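Local coordinates for metallo-mystery pair system four-Cys motif protein (Methylosinus trichosporium OB3b, PDB 7L6G) that binds copper(II) at a site whose formation depends on a tryptophan converted to kynurenine, and also holds a calcium ion, at residues V21-A25 and G84-C88; A42-V46 and P141-M147; T59-T64 and V99-P104; F256-G260 and V281-F285. Numbering follows the deposited sequence.

Interaction 1 of 4, residues V21-A25 and G84-C88; sequences VGCGA and GNAAC
Both segments are loop. Residues 21-25 make a type II' beta turn from Gly-22 to Ala-25, closed by Ala-25 N to Gly-22 O at 3.1 Å, with Cys-23 at phi/psi 54/-140 (positive phi) and Gly-24 at -85/18. Gly-22 (112/160) would jam a CB against Val-21 O. Residues 84-88 run past the turn with Gly-24 CA 4.1 Å from Asn-85 CA and Ala-25 CA 4.3 Å from Ala-87 CA. The covalent link is Cys-23 SG to Cys-88 SG, 2.1 Å, with chi3 109° and both chi1 in m. This disulfide joins two partly buried loops of the MbnP fold: the turn between strands 19-20 and 26-30 and the loop between strands 73-78 and 96-104. One hydrogen bond joins the backbones, Gly-24 N to Ala-86 O at 2.8 Å, and water 1 adds a bridge, donating to Gly-22 O (2.5 Å) and accepting from Cys-88 N (3.0 Å). Gly-24 CA sits 3.5 Å from Gly-84 O in a CA-H...O contact, and a CB would clash with the backbone of 84-86. Ala-25 CB meets Ala-87 CB at 4.0 Å. Asn-85 points away, its OD1 hydrogen-bonded to Lys-38 and its backbone N to Asp-143 of the second subunit.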
loop_
_atom_site.group_PDB
_atom_site.type_symbol
_atom_site.label_atom_id
_atom_site.label_comp_id
_atom_site.label_asym_id
_atom_site.label_seq_id
_atom_site.Cartn_x
_atom_site.Cartn_y
_atom_site.Cartn_z
ATOM N N VAL E 21 6.999 11.438 12.898
ATOM C CA VAL E 21 5.846 11.146 12.057
ATOM C C VAL E 21 5.871 9.675 11.670
ATOM O O VAL E 21 6.532 8.857 12.319
ATOM C CB VAL E 21 5.819 12.052 10.813
ATOM C CG1 VAL E 21 5.599 13.499 11.227
ATOM C CG2 VAL E 21 7.113 11.909 10.021
ATOM N N GLY E 22 5.165 9.332 10.609
ATOM C CA GLY E 22 4.996 7.949 10.226
ATOM C C GLY E 22 3.561 7.496 10.413
ATOM O O GLY E 22 2.777 8.100 11.154
ATOM N N CYS E 23 3.215 6.406 9.722
ATOM C CA CYS E 23 1.826 5.969 9.688
ATOM C C CYS E 23 0.973 7.144 9.226
ATOM O O CYS E 23 1.403 7.916 8.361
ATOM C CB CYS E 23 1.384 5.433 11.055
ATOM S SG CYS E 23 2.567 4.296 11.857
ATOM N N GLY E 24 -0.200 7.333 9.821
ATOM C CA GLY E 24 -1.086 8.398 9.382
ATOM C C GLY E 24 -0.835 9.775 9.974
ATOM O O GLY E 24 -1.712 10.641 9.904
ATOM N N ALA E 25 0.347 10.002 10.541
ATOM C CA ALA E 25 0.636 11.291 11.158
ATOM C C ALA E 25 0.705 12.390 10.097
ATOM O O ALA E 25 1.176 12.151 8.982
ATOM C CB ALA E 25 1.953 11.238 11.933
ATOM N N GLY E 84 -4.512 4.100 7.437
ATOM C CA GLY E 84 -5.440 5.041 8.024
ATOM C C GLY E 84 -4.833 6.420 8.199
ATOM O O GLY E 84 -3.715 6.711 7.770
ATOM N N ASN E 85 -5.604 7.289 8.855
ATOM C CA ASN E 85 -5.204 8.671 9.092
ATOM C C ASN E 85 -4.788 8.915 10.538
ATOM O O ASN E 85 -4.824 10.056 11.006
ATOM C CB ASN E 85 -6.333 9.624 8.698
ATOM C CG ASN E 85 -6.417 9.840 7.201
ATOM O OD1 ASN E 85 -5.475 9.539 6.465
ATOM N ND2 ASN E 85 -7.546 10.365 6.740
ATOM N N ALA E 86 -4.389 7.868 11.254
ATOM C CA ALA E 86 -3.974 7.976 12.643
ATOM C C ALA E 86 -2.474 7.742 12.769
ATOM O O ALA E 86 -1.876 6.990 11.994
ATOM C CB ALA E 86 -4.726 6.975 13.525
ATOM N N ALA E 87 -1.872 8.394 13.760
ATOM C CA ALA E 87 -0.449 8.232 14.006
ATOM C C ALA E 87 -0.172 6.854 14.601
ATOM O O ALA E 87 -1.085 6.117 14.985
ATOM C CB ALA E 87 0.070 9.329 14.929
ATOM N N CYS E 88 1.112 6.512 14.684
ATOM C CA CYS E 88 1.490 5.147 15.018
ATOM C C CYS E 88 1.096 4.818 16.455
ATOM O O CYS E 88 1.125 5.682 17.339
ATOM C CB CYS E 88 3.000 4.960 14.821
ATOM S SG CYS E 88 3.595 5.481 13.180
HETATM O O HOH W 1 3.205 8.348 13.593
#

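Interaction 2 of 4, residues A42-V46 and P141-M147; sequences ARLYV and PLDISGM. With EDO (1,2-ethanediol), chain B.
Tyr-45, Met-147 and Arg-43 carry this contact. Residues 42-46 are strand; 141-147 is a loop with a cis peptide before Pro-141 and a 3-10 segment at 145-146, after which Met-147 N bonds to Ile-144 O at 3.0 Å. The backbones stay apart: Arg-43 CA to Met-147 CA 8.1 Å, Tyr-45 CA to Pro-141 CA 9.0 Å. Tyr-45 (chi1 m) donates from OH to Pro-141 O at 2.7 Å, while water 2 donates to Tyr-45 OH (2.7 Å) and Ile-144 O (2.8 Å). Its CE1 packs on Leu-142 CD1 at 3.6 Å. Met-147 (m, t, p) sends CE to 3.8 Å from Tyr-45 CE2 and SD to 3.6 Å from Arg-43 CB. Arg-43 (m, t, m) lays one guanidinium face over Met-147 CG and Ile-144 CG2, NH1 3.7 Å from the latter. Met-147 SD, 4.6 Å from the Tyr-45 ring centroid and 32° off its normal, makes an oblique Met-aromatic contact where the loop packs on strand 35-52, the Met-147 side chain about 10 Å from the copper ion.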
loop_
_atom_site.group_PDB
_atom_site.type_symbol
_atom_site.label_atom_id
_atom_site.label_comp_id
_atom_site.label_asym_id
_atom_site.label_seq_id
_atom_site.Cartn_x
_atom_site.Cartn_y
_atom_site.Cartn_z
ATOM N N ALA E 42 6.931 5.748 2.660
ATOM C CA ALA E 42 8.290 6.005 3.140
ATOM C C ALA E 42 8.953 4.641 3.345
ATOM O O ALA E 42 8.822 4.026 4.405
ATOM C CB ALA E 42 8.294 6.833 4.415
ATOM N N ARG E 43 9.657 4.181 2.314
ATOM C CA ARG E 43 10.340 2.896 2.333
ATOM C C ARG E 43 11.751 3.063 1.796
ATOM O O ARG E 43 11.984 3.849 0.874
ATOM C CB ARG E 43 9.599 1.851 1.494
ATOM C CG ARG E 43 8.293 1.376 2.091
ATOM C CD ARG E 43 7.736 0.197 1.309
ATOM N NE ARG E 43 7.287 0.590 -0.022
ATOM C CZ ARG E 43 6.338 -0.043 -0.705
ATOM N NH1 ARG E 43 5.737 -1.103 -0.180
ATOM N NH2 ARG E 43 5.988 0.384 -1.911
ATOM N N LEU E 44 12.688 2.312 2.368
ATOM C CA LEU E 44 14.053 2.326 1.868
ATOM C C LEU E 44 14.751 1.037 2.271
ATOM O O LEU E 44 14.473 0.465 3.328
ATOM C CB LEU E 44 14.839 3.539 2.381
ATOM C CG LEU E 44 15.153 3.601 3.876
ATOM C CD1 LEU E 44 16.487 4.290 4.110
ATOM C CD2 LEU E 44 14.040 4.316 4.624
ATOM N N TYR E 45 15.651 0.585 1.405
ATOM C CA TYR E 45 16.542 -0.517 1.729
ATOM C C TYR E 45 17.782 0.028 2.421
ATOM O O TYR E 45 18.280 1.104 2.075
ATOM C CB TYR E 45 16.939 -1.291 0.471
ATOM C CG TYR E 45 15.827 -2.139 -0.104
ATOM C CD1 TYR E 45 15.350 -3.249 0.581
ATOM C CD2 TYR E 45 15.255 -1.830 -1.331
ATOM C CE1 TYR E 45 14.333 -4.027 0.059
ATOM C CE2 TYR E 45 14.239 -2.601 -1.860
ATOM C CZ TYR E 45 13.782 -3.698 -1.162
ATOM O OH TYR E 45 12.770 -4.468 -1.686
ATOM N N VAL E 46 18.261 -0.709 3.417
ATOM C CA VAL E 46 19.511 -0.401 4.096
ATOM C C VAL E 46 20.307 -1.691 4.204
ATOM O O VAL E 46 19.742 -2.789 4.231
ATOM C CB VAL E 46 19.281 0.229 5.488
ATOM C CG1 VAL E 46 18.889 1.692 5.347
ATOM C CG2 VAL E 46 18.215 -0.540 6.252
ATOM N N PRO E 141 13.148 -9.429 1.698
ATOM C CA PRO E 141 12.191 -8.399 1.289
ATOM C C PRO E 141 12.455 -7.804 -0.095
ATOM O O PRO E 141 12.040 -6.674 -0.353
ATOM C CB PRO E 141 12.384 -7.331 2.359
ATOM C CG PRO E 141 13.856 -7.390 2.628
ATOM C CD PRO E 141 14.268 -8.843 2.456
ATOM N N LEU E 142 13.139 -8.539 -0.965
ATOM C CA LEU E 142 13.425 -8.062 -2.310
ATOM C C LEU E 142 12.305 -8.374 -3.294
ATOM O O LEU E 142 12.474 -8.159 -4.498
ATOM C CB LEU E 142 14.747 -8.652 -2.812
ATOM C CG LEU E 142 16.031 -8.182 -2.120
ATOM C CD1 LEU E 142 15.941 -6.708 -1.749
ATOM C CD2 LEU E 142 16.344 -9.033 -0.896
ATOM N N ASP E 143 11.165 -8.867 -2.806
ATOM C CA ASP E 143 10.021 -9.212 -3.639
ATOM C C ASP E 143 8.915 -8.163 -3.575
ATOM O O ASP E 143 7.750 -8.481 -3.839
ATOM C CB ASP E 143 9.474 -10.583 -3.237
ATOM C CG ASP E 143 8.870 -10.586 -1.842
ATOM O OD1 ASP E 143 9.288 -9.758 -1.005
ATOM O OD2 ASP E 143 7.975 -11.418 -1.583
ATOM N N ILE E 144 9.256 -6.925 -3.225
ATOM C CA ILE E 144 8.290 -5.835 -3.135
ATOM C C ILE E 144 8.316 -5.107 -4.476
ATOM O O ILE E 144 9.188 -4.274 -4.724
ATOM C CB ILE E 144 8.614 -4.888 -1.978
ATOM C CG1 ILE E 144 8.985 -5.678 -0.718
ATOM C CG2 ILE E 144 7.448 -3.945 -1.707
ATOM C CD1 ILE E 144 7.839 -6.461 -0.124
ATOM N N SER E 145 7.355 -5.420 -5.353
ATOM C CA SER E 145 7.354 -4.786 -6.670
ATOM C C SER E 145 7.031 -3.301 -6.594
ATOM O O SER E 145 7.405 -2.553 -7.504
ATOM C CB SER E 145 6.387 -5.496 -7.620
ATOM O OG SER E 145 5.126 -5.721 -7.020
ATOM N N GLY E 146 6.368 -2.854 -5.527
ATOM C CA GLY E 146 6.184 -1.429 -5.302
ATOM C C GLY E 146 7.478 -0.660 -5.126
ATOM O O GLY E 146 7.450 0.577 -5.124
ATOM N N MET E 147 8.605 -1.358 -4.973
ATOM C CA MET E 147 9.922 -0.735 -4.904
ATOM C C MET E 147 10.826 -1.194 -6.041
ATOM O O MET E 147 12.044 -0.997 -5.981
ATOM C CB MET E 147 10.580 -1.027 -3.556
ATOM C CG MET E 147 10.006 -0.226 -2.406
ATOM S SD MET E 147 10.928 -0.497 -0.886
ATOM C CE MET E 147 12.342 0.570 -1.144
HETATM C C1 EDO B . 2.952 -4.725 -4.589
HETATM O O1 EDO B . 4.205 -4.944 -3.932
HETATM C C2 EDO B . 3.054 -3.478 -5.457
HETATM O O2 EDO B . 2.012 -3.501 -6.439
HETATM O O HOH W 2 11.851 -5.023 -4.214
#

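Interaction 3 of 4, residues T59-T64 and V99-P104; sequences TPIALT and VVGAAP
Three backbone hydrogen bonds hold the segments together: Ala-62 N to Ala-102 O at 2.7 Å, Ala-102 N to Ala-62 O at 2.9 Å, and Thr-64 N to Val-100 O at 3.1 Å. They define an antiparallel beta ladder between strands 58-63 and 96-104 in the large mixed sheet of the MbnP fold. Ala-62 and Ala-102 form a hydrogen-bonded pair, CA atoms 5.1 Å apart; Leu-63 and Gly-101 form the next, non-hydrogen-bonded pair with CA atoms at 4.2 Å. The end-to-end directions differ by 126°, well short of straight antiparallel, and the strand 58-63 is interrupted at Ile-61. Gly-101, almost fully extended at phi/psi 177/-161, lets the chains come this close: a CB would collide with Ala-62 O and Ile-61 CG2. Beside the ladder, Ile-61 CA makes a CA-H...O contact with Ala-102 O at 3.5 Å. Packing spreads outward from there. Leu-63 (m, t) brings CD2 to 3.6 Å from Val-99 CG1, with Val-99 chi1 in t, and both side chains also touch Gln-69. Ile-61 (m, t) and Ala-103 lie against strands 35-52 and 5-16, Ile-61 on Phe-49 and both on Val-8 and Leu-51. Thr-64 CB is 3.8 Å from Val-100 CG2. At the far end, beyond the hydrogen-bonded rungs, Thr-59 CG2 rests 3.5 Å from Pro-104 CD.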
loop_
_atom_site.group_PDB
_atom_site.type_symbol
_atom_site.label_atom_id
_atom_site.label_comp_id
_atom_site.label_asym_id
_atom_site.label_seq_id
_atom_site.Cartn_x
_atom_site.Cartn_y
_atom_site.Cartn_z
ATOM N N THR E 59 32.698 -3.916 13.263
ATOM C CA THR E 59 32.213 -5.272 13.462
ATOM C C THR E 59 30.869 -5.428 12.767
ATOM O O THR E 59 29.914 -4.723 13.124
ATOM C CB THR E 59 32.079 -5.582 14.951
ATOM O OG1 THR E 59 33.380 -5.646 15.550
ATOM C CG2 THR E 59 31.368 -6.903 15.153
ATOM N N PRO E 60 30.740 -6.322 11.790
ATOM C CA PRO E 60 29.469 -6.435 11.067
ATOM C C PRO E 60 28.384 -7.056 11.932
ATOM O O PRO E 60 28.636 -7.973 12.717
ATOM C CB PRO E 60 29.818 -7.336 9.877
ATOM C CG PRO E 60 30.954 -8.167 10.370
ATOM C CD PRO E 60 31.745 -7.281 11.298
ATOM N N ILE E 61 27.171 -6.537 11.785
ATOM C CA ILE E 61 25.995 -7.108 12.430
ATOM C C ILE E 61 25.450 -8.215 11.539
ATOM O O ILE E 61 25.169 -7.992 10.355
ATOM C CB ILE E 61 24.926 -6.033 12.686
ATOM C CG1 ILE E 61 25.457 -4.957 13.636
ATOM C CG2 ILE E 61 23.657 -6.664 13.245
ATOM C CD1 ILE E 61 24.539 -3.757 13.770
ATOM N N ALA E 62 25.312 -9.413 12.099
ATOM C CA ALA E 62 24.682 -10.521 11.389
ATOM C C ALA E 62 23.171 -10.352 11.486
ATOM O O ALA E 62 22.589 -10.529 12.560
ATOM C CB ALA E 62 25.131 -11.858 11.970
ATOM N N LEU E 63 22.537 -10.007 10.367
ATOM C CA LEU E 63 21.120 -9.671 10.380
ATOM C C LEU E 63 20.263 -10.919 10.548
ATOM O O LEU E 63 20.493 -11.939 9.889
ATOM C CB LEU E 63 20.737 -8.947 9.090
ATOM C CG LEU E 63 21.258 -7.521 8.916
ATOM C CD1 LEU E 63 20.483 -6.801 7.825
ATOM C CD2 LEU E 63 21.181 -6.758 10.226
ATOM N N THR E 64 19.271 -10.834 11.433
ATOM C CA THR E 64 18.295 -11.906 11.571
ATOM C C THR E 64 17.556 -12.106 10.255
ATOM O O THR E 64 17.021 -11.156 9.678
ATOM C CB THR E 64 17.302 -11.582 12.689
ATOM O OG1 THR E 64 18.001 -11.471 13.936
ATOM C CG2 THR E 64 16.244 -12.673 12.799
ATOM N N VAL E 99 16.130 -2.541 12.607
ATOM C CA VAL E 99 17.036 -3.565 12.102
ATOM C C VAL E 99 17.521 -4.392 13.284
ATOM O O VAL E 99 18.010 -3.843 14.278
ATOM C CB VAL E 99 18.215 -2.932 11.345
ATOM C CG1 VAL E 99 18.914 -3.970 10.489
ATOM C CG2 VAL E 99 17.727 -1.777 10.491
ATOM N N VAL E 100 17.375 -5.710 13.183
ATOM C CA VAL E 100 17.693 -6.614 14.281
ATOM C C VAL E 100 18.760 -7.599 13.826
ATOM O O VAL E 100 18.826 -7.981 12.652
ATOM C CB VAL E 100 16.438 -7.360 14.787
ATOM C CG1 VAL E 100 15.417 -6.372 15.330
ATOM C CG2 VAL E 100 15.829 -8.204 13.675
ATOM N N GLY E 101 19.600 -8.008 14.766
ATOM C CA GLY E 101 20.642 -8.959 14.451
ATOM C C GLY E 101 21.522 -9.229 15.649
ATOM O O GLY E 101 21.140 -8.966 16.791
ATOM N N ALA E 102 22.711 -9.758 15.371
ATOM C CA ALA E 102 23.666 -10.103 16.411
ATOM C C ALA E 102 25.062 -9.672 15.989
ATOM O O ALA E 102 25.398 -9.670 14.801
ATOM C CB ALA E 102 23.655 -11.607 16.715
ATOM N N ALA E 103 25.865 -9.306 16.975
ATOM C CA ALA E 103 27.265 -8.961 16.805
ATOM C C ALA E 103 28.078 -9.713 17.844
ATOM O O ALA E 103 27.543 -10.130 18.877
ATOM C CB ALA E 103 27.494 -7.449 16.956
ATOM N N PRO E 104 29.367 -9.937 17.584
ATOM C CA PRO E 104 30.241 -10.490 18.624
ATOM C C PRO E 104 30.147 -9.688 19.915
ATOM O O PRO E 104 29.917 -8.476 19.904
ATOM C CB PRO E 104 31.635 -10.389 17.998
ATOM C CG PRO E 104 31.381 -10.527 16.534
ATOM C CD PRO E 104 30.020 -9.923 16.264
#

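Interaction 4 of 4, residues F256-G260 and V281-F285; sequences FRALG and VSPIF. With EDO (1,2-ethanediol), chain C.
The second segment crosses the carboxyl end of helix 252-259, with Gly-260 CA 4.6 Å from Ser-282 CA and Ala-258 CA 5.5 Å from Pro-283 CA. Gly-260, at phi/psi 90/20, is the C-prime residue of a Schellman motif: Gly-260 N bonds to Arg-257 O at 3.1 Å, and Leu-261 N to Phe-256 O closes the motif. Val-281 comes first, extended, with its O 4.4 Å from Gly-260 CA. Ser-282, chi1 t, makes the strongest bond of the contact: its OG donates to Leu-259 O at 2.7 Å, taking up a carbonyl at the helix end. Its own O closes a type I beta turn, 2.9 Å from Phe-285 N, and takes a weak hydrogen bond from ethanediol O2 at 2.8 Å. Pro-283 follows, pointing at the helix, with CD 3.5 Å from Ala-258 O and CG 3.7 Å from Arg-257 O. Ile-284 N gives a weak hydrogen bond to Ala-258 O at 3.3 Å. Its side chain, p then t, puts CG2 4.1 Å from Ala-258 CB and CD1 3.8 Å from Leu-259 CD2. Phe-285 turns into strand 285-289, its ring on Phe-206, Val-208, Val-220 and Leu-222. The helix end and the turn pack on strand 206-210, where Leu-259 and Ser-282 meet Phe-206, and on helix 224-227, where Ile-284 covers Thr-226 and Leu-227.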
loop_
_atom_site.group_PDB
_atom_site.type_symbol
_atom_site.label_atom_id
_atom_site.label_comp_id
_atom_site.label_asym_id
_atom_site.label_seq_id
_atom_site.Cartn_x
_atom_site.Cartn_y
_atom_site.Cartn_z
ATOM N N PHE E 256 19.117 15.335 -4.106
ATOM C CA PHE E 256 20.392 14.638 -3.972
ATOM C C PHE E 256 21.345 15.383 -3.047
ATOM O O PHE E 256 22.187 14.754 -2.395
ATOM C CB PHE E 256 21.022 14.426 -5.348
ATOM C CG PHE E 256 20.584 13.155 -6.019
ATOM C CD1 PHE E 256 19.236 12.889 -6.209
ATOM C CD2 PHE E 256 21.513 12.222 -6.448
ATOM C CE1 PHE E 256 18.825 11.720 -6.819
ATOM C CE2 PHE E 256 21.108 11.051 -7.060
ATOM C CZ PHE E 256 19.762 10.799 -7.246
ATOM N N ARG E 257 21.229 16.710 -2.971
ATOM C CA ARG E 257 21.973 17.454 -1.960
ATOM C C ARG E 257 21.512 17.070 -0.561
ATOM O O ARG E 257 22.333 16.850 0.339
ATOM C CB ARG E 257 21.821 18.958 -2.192
ATOM C CG ARG E 257 22.870 19.545 -3.124
ATOM C CD ARG E 257 22.714 21.050 -3.292
ATOM N NE ARG E 257 21.907 21.649 -2.232
ATOM C CZ ARG E 257 20.816 22.376 -2.446
ATOM N NH1 ARG E 257 20.397 22.597 -3.685
ATOM N NH2 ARG E 257 20.143 22.882 -1.421
ATOM N N ALA E 258 20.195 16.976 -0.362
ATOM C CA ALA E 258 19.670 16.544 0.928
ATOM C C ALA E 258 20.040 15.098 1.229
ATOM O O ALA E 258 20.139 14.715 2.402
ATOM C CB ALA E 258 18.151 16.724 0.966
ATOM N N LEU E 259 20.245 14.283 0.194
ATOM C CA LEU E 259 20.690 12.912 0.401
ATOM C C LEU E 259 22.181 12.832 0.689
ATOM O O LEU E 259 22.632 11.883 1.338
ATOM C CB LEU E 259 20.369 12.058 -0.825
ATOM C CG LEU E 259 18.908 11.697 -1.079
ATOM C CD1 LEU E 259 18.742 11.250 -2.518
ATOM C CD2 LEU E 259 18.452 10.612 -0.119
ATOM N N GLY E 260 22.955 13.806 0.219
ATOM C CA GLY E 260 24.397 13.729 0.298
ATOM C C GLY E 260 25.055 13.082 -0.896
ATOM O O GLY E 260 26.202 12.632 -0.787
ATOM N N VAL E 281 28.330 11.000 5.692
ATOM C CA VAL E 281 27.471 12.099 6.116
ATOM C C VAL E 281 26.351 12.264 5.099
ATOM O O VAL E 281 26.612 12.414 3.899
ATOM C CB VAL E 281 28.266 13.411 6.266
ATOM C CG1 VAL E 281 27.320 14.591 6.426
ATOM C CG2 VAL E 281 29.224 13.322 7.444
ATOM N N SER E 282 25.109 12.231 5.578
ATOM C CA SER E 282 23.946 12.534 4.754
ATOM C C SER E 282 23.010 13.444 5.538
ATOM O O SER E 282 22.541 13.066 6.619
ATOM C CB SER E 282 23.225 11.258 4.325
ATOM O OG SER E 282 21.909 11.553 3.887
ATOM N N PRO E 283 22.718 14.646 5.030
ATOM C CA PRO E 283 21.978 15.633 5.841
ATOM C C PRO E 283 20.623 15.161 6.349
ATOM O O PRO E 283 20.155 15.674 7.371
ATOM C CB PRO E 283 21.833 16.820 4.877
ATOM C CG PRO E 283 23.033 16.717 3.991
ATOM C CD PRO E 283 23.262 15.240 3.795
ATOM N N ILE E 284 19.972 14.200 5.682
ATOM C CA ILE E 284 18.667 13.738 6.158
ATOM C C ILE E 284 18.766 12.767 7.323
ATOM O O ILE E 284 17.750 12.495 7.974
ATOM C CB ILE E 284 17.850 13.066 5.039
ATOM C CG1 ILE E 284 18.660 11.955 4.368
ATOM C CG2 ILE E 284 17.383 14.097 4.019
ATOM C CD1 ILE E 284 17.807 10.935 3.644
ATOM N N PHE E 285 19.954 12.244 7.615
ATOM C CA PHE E 285 20.141 11.230 8.645
ATOM C C PHE E 285 20.876 11.827 9.838
ATOM O O PHE E 285 21.953 12.411 9.679
ATOM C CB PHE E 285 20.921 10.034 8.098
ATOM C CG PHE E 285 20.099 9.107 7.248
ATOM C CD1 PHE E 285 19.135 8.294 7.819
ATOM C CD2 PHE E 285 20.300 9.043 5.879
ATOM C CE1 PHE E 285 18.381 7.435 7.040
ATOM C CE2 PHE E 285 19.548 8.188 5.094
ATOM C CZ PHE E 285 18.587 7.382 5.675
HETATM C C1 EDO C . 25.412 13.701 9.957
HETATM O O1 EDO C . 26.606 13.115 9.425
HETATM C C2 EDO C . 25.093 14.992 9.214
HETATM O O2 EDO C . 24.461 14.680 7.967
#

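How the interactions relate
Interactions 2 and 4 are buried, whereas 1 and 3 lie farther out, their centres each about 19 Å from the centre of the chain, and are partly exposed. The two buried contacts meet directly, Leu-44 CD1 packing on Phe-285 CZ at 4.1 Å. Interactions 2 and 3 both reach the same sheet, through neighbouring strands 35-52 and 58-63, yet interaction 2 is made by side chains filling the space between strand and loop, interaction 3 by backbone hydrogen bonds. Interaction 1 alone is covalently closed, in a place where neither segment has regular structure. Interactions 1 and 2 both touch the second subunit, and Asn-85 of one chain bonds Asp-143 of the other, so these two meet across the dimer.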